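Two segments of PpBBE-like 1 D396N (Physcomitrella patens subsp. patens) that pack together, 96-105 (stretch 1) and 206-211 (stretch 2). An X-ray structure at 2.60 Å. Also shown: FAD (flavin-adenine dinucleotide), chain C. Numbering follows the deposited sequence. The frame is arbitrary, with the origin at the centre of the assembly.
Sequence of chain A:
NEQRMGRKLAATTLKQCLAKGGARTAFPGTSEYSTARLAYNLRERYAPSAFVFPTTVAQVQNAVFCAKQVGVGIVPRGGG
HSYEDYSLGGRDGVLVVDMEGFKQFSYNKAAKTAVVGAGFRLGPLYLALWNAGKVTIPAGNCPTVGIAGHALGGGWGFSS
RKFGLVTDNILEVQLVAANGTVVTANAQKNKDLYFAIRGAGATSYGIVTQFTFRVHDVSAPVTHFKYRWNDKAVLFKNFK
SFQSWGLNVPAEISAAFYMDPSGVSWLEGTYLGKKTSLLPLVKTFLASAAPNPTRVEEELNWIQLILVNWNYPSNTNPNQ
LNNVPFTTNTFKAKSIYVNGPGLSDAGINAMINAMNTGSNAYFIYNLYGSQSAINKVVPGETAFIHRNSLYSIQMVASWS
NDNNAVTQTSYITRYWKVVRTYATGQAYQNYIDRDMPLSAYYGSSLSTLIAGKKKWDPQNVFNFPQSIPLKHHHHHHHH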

ATOM      1  N   VAL A  96      -2.521 -18.816   8.995  1.00 64.01           N
ATOM      2  CA  VAL A  96      -2.982 -17.590   8.348  1.00 63.18           C
ATOM      3  C   VAL A  96      -4.361 -17.253   8.888  1.00 61.06           C
ATOM      4  O   VAL A  96      -5.310 -18.025   8.720  1.00 63.50           O
ATOM      5  N   VAL A  97      -4.477 -16.094   9.521  1.00 66.04           N
ATOM      6  CA  VAL A  97      -5.743 -15.621  10.076  1.00 61.76           C
ATOM      7  C   VAL A  97      -6.343 -14.651   9.060  1.00 61.46           C
ATOM      8  O   VAL A  97      -6.124 -13.440   9.114  1.00 59.95           O
ATOM      9  N   ASP A  98      -7.113 -15.191   8.118  1.00 60.57           N
ATOM     10  CA  ASP A  98      -7.748 -14.389   7.079  1.00 63.92           C
ATOM     11  C   ASP A  98      -8.922 -13.611   7.674  1.00 66.07           C
ATOM     12  O   ASP A  98      -9.887 -14.208   8.159  1.00 65.71           O
ATOM     13  N   MET A  99      -8.845 -12.281   7.621  1.00 65.60           N
ATOM     14  CA  MET A  99      -9.800 -11.406   8.287  1.00 67.55           C
ATOM     15  C   MET A  99     -10.987 -11.022   7.397  1.00 69.91           C
ATOM     16  O   MET A  99     -11.636  -9.998   7.647  1.00 65.69           O
ATOM     17  N   GLU A 100     -11.296 -11.843   6.390  1.00 69.22           N
ATOM     18  CA  GLU A 100     -12.314 -11.516   5.399  1.00 67.81           C
ATOM     19  C   GLU A 100     -13.683 -11.256   6.017  1.00 74.26           C
ATOM     20  O   GLU A 100     -14.506 -10.543   5.426  1.00 72.65           O
ATOM     21  N   GLY A 101     -13.953 -11.829   7.189  1.00 74.08           N
ATOM     22  CA  GLY A 101     -15.242 -11.698   7.832  1.00 64.85           C
ATOM     23  C   GLY A 101     -15.471 -10.417   8.594  1.00 68.70           C
ATOM     24  O   GLY A 101     -16.554 -10.223   9.152  1.00 72.96           O
ATOM     25  N   PHE A 102     -14.491  -9.522   8.639  1.00 70.31           N
ATOM     26  CA  PHE A 102     -14.618  -8.268   9.383  1.00 71.25           C
ATOM     27  C   PHE A 102     -14.927  -7.151   8.392  1.00 75.53           C
ATOM     28  O   PHE A 102     -14.025  -6.463   7.903  1.00 74.65           O
ATOM     29  N   LYS A 103     -16.223  -6.960   8.101  1.00 73.00           N
ATOM     30  CA  LYS A 103     -16.684  -5.951   7.153  1.00 66.84           C
ATOM     31  C   LYS A 103     -17.613  -4.937   7.815  1.00 70.28           C
ATOM     32  O   LYS A 103     -18.489  -4.367   7.159  1.00 67.73           O
ATOM     33  N   GLN A 104     -17.425  -4.688   9.112  1.00 67.98           N
ATOM     34  CA  GLN A 104     -18.277  -3.730   9.797  1.00 67.16           C
ATOM     35  C   GLN A 104     -18.073  -2.337   9.212  1.00 71.91           C
ATOM     36  O   GLN A 104     -16.942  -1.909   8.968  1.00 76.04           O
ATOM     37  N   PHE A 105     -19.182  -1.646   8.937  1.00 67.60           N
ATOM     38  CA  PHE A 105     -19.140  -0.315   8.348  1.00 67.04           C
ATOM     39  C   PHE A 105     -20.143   0.593   9.045  1.00 64.47           C
ATOM     40  O   PHE A 105     -21.248   0.163   9.383  1.00 68.28           O
ATOM     41  N   GLY A 206       0.180  -7.408  16.529  1.00 60.20           N
ATOM     42  CA  GLY A 206      -1.085  -8.054  16.778  1.00 60.86           C
ATOM     43  C   GLY A 206      -1.985  -7.953  15.572  1.00 65.70           C
ATOM     44  O   GLY A 206      -1.580  -7.501  14.495  1.00 69.17           O
ATOM     45  N   ILE A 207      -3.233  -8.368  15.754  1.00 63.19           N
ATOM     46  CA  ILE A 207      -4.189  -8.504  14.665  1.00 66.12           C
ATOM     47  C   ILE A 207      -5.214  -7.387  14.814  1.00 66.17           C
ATOM     48  O   ILE A 207      -6.084  -7.449  15.686  1.00 65.11           O
ATOM     49  N   VAL A 208      -5.109  -6.358  13.970  1.00 66.37           N
ATOM     50  CA  VAL A 208      -6.098  -5.286  13.955  1.00 64.81           C
ATOM     51  C   VAL A 208      -7.430  -5.847  13.481  1.00 66.80           C
ATOM     52  O   VAL A 208      -7.503  -6.533  12.454  1.00 66.98           O
ATOM     53  N   THR A 209      -8.491  -5.577  14.241  1.00 65.32           N
ATOM     54  CA  THR A 209      -9.823  -6.043  13.872  1.00 68.39           C
ATOM     55  C   THR A 209     -10.689  -4.954  13.259  1.00 68.48           C
ATOM     56  O   THR A 209     -11.540  -5.264  12.419  1.00 65.71           O
ATOM     57  N   GLN A 210     -10.495  -3.692  13.640  1.00 67.86           N
ATOM     58  CA  GLN A 210     -11.218  -2.626  12.969  1.00 67.94           C
ATOM     59  C   GLN A 210     -10.433  -1.322  13.023  1.00 66.43           C
ATOM     60  O   GLN A 210      -9.580  -1.112  13.892  1.00 62.60           O
ATOM     61  N   PHE A 211     -10.736  -0.455  12.061  1.00 61.65           N
ATOM     62  CA  PHE A 211     -10.191   0.887  11.955  1.00 62.95           C
ATOM     63  C   PHE A 211     -11.288   1.925  12.164  1.00 64.50           C
ATOM     64  O   PHE A 211     -12.457   1.696  11.837  1.00 65.05           O
TER

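This is a small, mostly apolar side-chain contact, closed at one end by a single glutamine-glutamine hydrogen bond, and the touching residues lie at least 105 positions apart in sequence. The two stretches together bury 306 Å². No backbone hydrogen bond joins them; the contact is made largely by side chains.

In stretch 1, Val97, Met99, Phe102 and Gln104 direct their CA-to-CB bonds toward stretch 2. Val97 ends a short apolar row. Its chi1 is t, and its CG2 lies 4.2 Å from CD1 of Ile207. Ile207 also points toward its partner, with chi1 m and chi2 t. Its CG2 meets SD of Met99 at 3.8 Å, so Ile207 touches both Val97 and Met99.

Met99 is m at all three chi angles. This conformation carries its CE to the backbone and side chain of the opposing strand. CE is 3.6 Å from O of Val208 and 3.9 Å from CG2 of Thr209.

Met99 also begins a type I beta turn that ends at Phe102, closed by the hydrogen bond from Phe102 N to Met99 O at 3.1 Å. Glu100 and Gly101, in the middle of the turn, make no contact with stretch 2. Just before the turn, Asp98 OD1 accepts a hydrogen bond from Glu100 N at 2.8 Å.

Phe102 has chi1 m and packs against Thr209. Its CE2 is 3.8 Å from CB of Thr209, and its CD2 is 3.5 Å from O of Thr209. That oxygen approaches the ring obliquely. Thr209 has chi1 p and its CB points sideways. Its OG1 is hydrogen-bonded elsewhere in the structure.

Gln104 supplies the polar end. Its chi1 is p, and its amide reaches the strand. NE2 donates to OE1 of Gln210 at 3.3 Å, with a nearly straight angle of 170°. The same NE2 lies 3.2 Å from CB of Gln210. Gln210, with chi1 p and chi2 t, sends its CB sideways rather than toward stretch 1. The CA-to-CB bond of Lys103 points away, and the residue takes no part.

The CA-to-CB bond of Val208 points away from stretch 1, and its backbone binds the adenine of FAD. Val208 N donates to N1A of FAD at 3.0 Å, and N6A of FAD donates to Val208 O, also at 3.0 Å. The backbone of Val208 thus pairs with the adenine of FAD, while the side chains of its neighbours Ile207 and Thr209 pack against stretch 1.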

ATOM      1  CB  VAL A  96      -3.022 -17.734   6.818  1.00 65.44           C
ATOM      2  CG1 VAL A  96      -3.653 -16.483   6.198  1.00 59.75           C
ATOM      3  CG2 VAL A  96      -1.624 -17.995   6.246  1.00 58.98           C
ATOM      4  CB  VAL A  97      -5.546 -14.977  11.439  1.00 62.95           C
ATOM      5  CG1 VAL A  97      -6.896 -14.549  12.027  1.00 61.31           C
ATOM      6  CG2 VAL A  97      -4.803 -15.933  12.348  1.00 59.34           C
ATOM      7  CB  ASP A  98      -8.200 -15.294   5.937  1.00 65.21           C
ATOM      8  CG  ASP A  98      -8.769 -14.525   4.761  1.00 71.00           C
ATOM      9  OD1 ASP A  98      -9.629 -13.638   4.957  1.00 70.02           O
ATOM     10  OD2 ASP A  98      -8.356 -14.818   3.624  1.00 70.21           O
ATOM     11  CB  MET A  99      -9.082 -10.153   8.789  1.00 64.68           C
ATOM     12  CG  MET A  99      -8.048 -10.453   9.845  1.00 68.61           C
ATOM     13  SD  MET A  99      -8.809 -11.069  11.361  1.00 72.70           S
ATOM     14  CE  MET A  99      -9.452  -9.538  12.054  1.00 66.87           C
ATOM     15  CB  GLU A 100     -12.390 -12.671   4.416  1.00 74.46           C
ATOM     16  CG  GLU A 100     -13.349 -12.558   3.285  1.00 80.75           C
ATOM     17  CD  GLU A 100     -13.226 -13.771   2.389  1.00 94.69           C
ATOM     18  OE1 GLU A 100     -13.064 -14.898   2.934  1.00 87.75           O
ATOM     19  OE2 GLU A 100     -13.246 -13.590   1.151  1.00104.95           O
ATOM     20  CB  PHE A 102     -13.354  -7.987  10.180  1.00 66.86           C
ATOM     21  CG  PHE A 102     -13.207  -8.847  11.391  1.00 66.78           C
ATOM     22  CD1 PHE A 102     -12.956 -10.203  11.266  1.00 69.51           C
ATOM     23  CD2 PHE A 102     -13.314  -8.302  12.661  1.00 69.53           C
ATOM     24  CE1 PHE A 102     -12.818 -11.007  12.389  1.00 70.15           C
ATOM     25  CE2 PHE A 102     -13.174  -9.096  13.794  1.00 68.91           C
ATOM     26  CZ  PHE A 102     -12.930 -10.450  13.656  1.00 70.66           C
ATOM     27  CB  LYS A 103     -17.372  -6.606   5.957  1.00 62.67           C
ATOM     28  CG  LYS A 103     -16.520  -7.656   5.260  1.00 70.87           C
ATOM     29  CD  LYS A 103     -15.975  -7.175   3.927  1.00 66.02           C
ATOM     30  CE  LYS A 103     -14.961  -8.173   3.357  1.00 68.01           C
ATOM     31  NZ  LYS A 103     -15.487  -9.055   2.274  1.00 72.16           N
ATOM     32  CB  GLN A 104     -18.013  -3.743  11.313  1.00 67.44           C
ATOM     33  CG  GLN A 104     -16.605  -3.406  11.787  1.00 75.44           C
ATOM     34  CD  GLN A 104     -15.708  -4.643  11.976  1.00 79.16           C
ATOM     35  OE1 GLN A 104     -15.737  -5.591  11.177  1.00 74.93           O
ATOM     36  NE2 GLN A 104     -14.906  -4.628  13.038  1.00 87.37           N
ATOM     37  CB  PHE A 105     -19.431  -0.361   6.835  1.00 68.14           C
ATOM     38  CG  PHE A 105     -19.367   0.985   6.164  1.00 67.92           C
ATOM     39  CD1 PHE A 105     -18.154   1.504   5.731  1.00 67.88           C
ATOM     40  CD2 PHE A 105     -20.514   1.735   5.974  1.00 60.75           C
ATOM     41  CE1 PHE A 105     -18.087   2.751   5.117  1.00 66.57           C
ATOM     42  CE2 PHE A 105     -20.458   2.982   5.357  1.00 64.28           C
ATOM     43  CZ  PHE A 105     -19.249   3.493   4.935  1.00 68.40           C
ATOM     44  CB  ILE A 207      -4.850  -9.884  14.669  1.00 63.08           C
ATOM     45  CG1 ILE A 207      -3.766 -10.956  14.537  1.00 60.66           C
ATOM     46  CG2 ILE A 207      -5.896  -9.974  13.565  1.00 61.66           C
ATOM     47  CD1 ILE A 207      -4.274 -12.345  14.455  1.00 63.59           C
ATOM     48  CB  VAL A 208      -5.635  -4.122  13.064  1.00 62.05           C
ATOM     49  CG1 VAL A 208      -6.763  -3.092  12.899  1.00 60.26           C
ATOM     50  CG2 VAL A 208      -4.402  -3.459  13.655  1.00 58.19           C
ATOM     51  CB  THR A 209     -10.548  -6.629  15.086  1.00 65.17           C
ATOM     52  OG1 THR A 209     -10.524  -5.675  16.155  1.00 67.21           O
ATOM     53  CG2 THR A 209      -9.877  -7.924  15.525  1.00 66.07           C
ATOM     54  CB  GLN A 210     -12.619  -2.435  13.557  1.00 68.13           C
ATOM     55  CG  GLN A 210     -12.678  -1.797  14.926  1.00 71.99           C
ATOM     56  CD  GLN A 210     -14.081  -1.316  15.251  1.00 74.63           C
ATOM     57  OE1 GLN A 210     -15.069  -1.883  14.772  1.00 72.15           O
ATOM     58  NE2 GLN A 210     -14.177  -0.253  16.047  1.00 75.62           N
ATOM     59  CB  PHE A 211      -9.581   1.130  10.574  1.00 62.41           C
ATOM     60  CG  PHE A 211      -8.341   0.363  10.303  1.00 58.01           C
ATOM     61  CD1 PHE A 211      -7.106   0.899  10.627  1.00 59.74           C
ATOM     62  CD2 PHE A 211      -8.397  -0.874   9.686  1.00 59.92           C
ATOM     63  CE1 PHE A 211      -5.947   0.210  10.370  1.00 55.30           C
ATOM     64  CE2 PHE A 211      -7.231  -1.583   9.419  1.00 61.22           C
ATOM     65  CZ  PHE A 211      -6.004  -1.037   9.762  1.00 56.47           C
TER
HETATM   66  PA  FAD C 601      -1.780  -8.328   2.918  1.00 59.67           P
HETATM   67  O1A FAD C 601      -0.808  -9.207   2.146  1.00 53.70           O
HETATM   68  O2A FAD C 601      -3.006  -9.092   3.350  1.00 58.80           O
HETATM   69  O5B FAD C 601      -1.110  -7.566   4.173  1.00 57.32           O
HETATM   70  C5B FAD C 601       0.188  -7.017   4.099  1.00 58.34           C
HETATM   71  C4B FAD C 601       0.861  -7.030   5.467  1.00 56.92           C
HETATM   72  O4B FAD C 601       0.005  -6.461   6.440  1.00 59.84           O
HETATM   73  C3B FAD C 601       1.172  -8.440   5.937  1.00 58.39           C
HETATM   74  O3B FAD C 601       2.333  -8.398   6.738  1.00 60.19           O
HETATM   75  C2B FAD C 601      -0.011  -8.769   6.809  1.00 58.68           C
HETATM   76  O2B FAD C 601       0.297  -9.757   7.760  1.00 61.00           O
HETATM   77  C1B FAD C 601      -0.328  -7.416   7.434  1.00 62.56           C
HETATM   78  N9A FAD C 601      -1.755  -7.376   7.824  1.00 62.86           N
HETATM   79  C8A FAD C 601      -2.836  -7.648   7.019  1.00 62.51           C
HETATM   80  N7A FAD C 601      -3.966  -7.526   7.748  1.00 61.95           N
HETATM   81  C5A FAD C 601      -3.626  -7.184   9.010  1.00 59.10           C
HETATM   82  C6A FAD C 601      -4.382  -6.950  10.143  1.00 61.67           C
HETATM   83  N6A FAD C 601      -5.705  -7.049  10.084  1.00 63.21           N
HETATM   84  N1A FAD C 601      -3.757  -6.610  11.322  1.00 62.62           N
HETATM   85  C2A FAD C 601      -2.384  -6.522  11.368  1.00 59.17           C
HETATM   86  N3A FAD C 601      -1.630  -6.763  10.239  1.00 61.34           N
HETATM   87  C4A FAD C 601      -2.243  -7.093   9.076  1.00 61.90           C
HETATM   88  N1  FAD C 601       0.158   0.808  -2.345  1.00 57.61           N
HETATM   89  C2  FAD C 601      -0.167   2.167  -2.262  1.00 62.28           C
HETATM   90  O2  FAD C 601       0.200   2.889  -1.312  1.00 55.17           O
HETATM   91  N3  FAD C 601      -0.939   2.731  -3.264  1.00 63.86           N
HETATM   92  C4  FAD C 601      -1.373   1.971  -4.330  1.00 61.41           C
HETATM   93  O4  FAD C 601      -2.067   2.494  -5.197  1.00 65.96           O
HETATM   94  C4X FAD C 601      -1.048   0.625  -4.414  1.00 62.15           C
HETATM   95  N5  FAD C 601      -1.525  -0.137  -5.458  1.00 61.75           N
HETATM   96  C5X FAD C 601      -1.480  -1.516  -5.380  1.00 60.76           C
HETATM   97  C6  FAD C 601      -2.090  -2.276  -6.373  1.00 59.00           C
HETATM   98  C7  FAD C 601      -2.185  -3.674  -6.290  1.00 60.59           C
HETATM   99  C7M FAD C 601      -2.872  -4.462  -7.382  1.00 55.46           C
HETATM  100  C8  FAD C 601      -1.538  -4.320  -5.215  1.00 55.80           C
HETATM  101  C8M FAD C 601      -1.496  -5.834  -5.120  1.00 54.87           C
HETATM  102  C9  FAD C 601      -0.847  -3.540  -4.269  1.00 58.48           C
HETATM  103  C9A FAD C 601      -0.822  -2.134  -4.320  1.00 60.98           C
HETATM  104  N10 FAD C 601      -0.109  -1.336  -3.416  1.00 59.23           N
HETATM  105  C10 FAD C 601      -0.313   0.030  -3.393  1.00 58.15           C
HETATM  106  C1' FAD C 601       0.654  -1.929  -2.279  1.00 56.75           C
HETATM  107  C2' FAD C 601      -0.283  -2.093  -1.085  1.00 58.43           C
HETATM  108  O2' FAD C 601      -0.505  -0.886  -0.393  1.00 56.72           O
HETATM  109  C3' FAD C 601       0.324  -3.098  -0.133  1.00 54.81           C
HETATM  110  O3' FAD C 601       0.472  -4.289  -0.867  1.00 55.42           O
HETATM  111  C4' FAD C 601      -0.578  -3.281   1.084  1.00 56.12           C
HETATM  112  O4' FAD C 601       0.230  -3.591   2.202  1.00 52.97           O
HETATM  113  C5' FAD C 601      -1.626  -4.362   0.824  1.00 53.17           C
HETATM  114  O5' FAD C 601      -2.410  -4.665   1.958  1.00 53.90           O
HETATM  115  P   FAD C 601      -3.267  -6.036   1.955  1.00 57.10           P
HETATM  116  O1P FAD C 601      -4.136  -6.088   3.189  1.00 60.40           O
HETATM  117  O2P FAD C 601      -4.052  -6.253   0.689  1.00 59.87           O
HETATM  118  O3P FAD C 601      -2.118  -7.158   1.868  1.00 62.08           O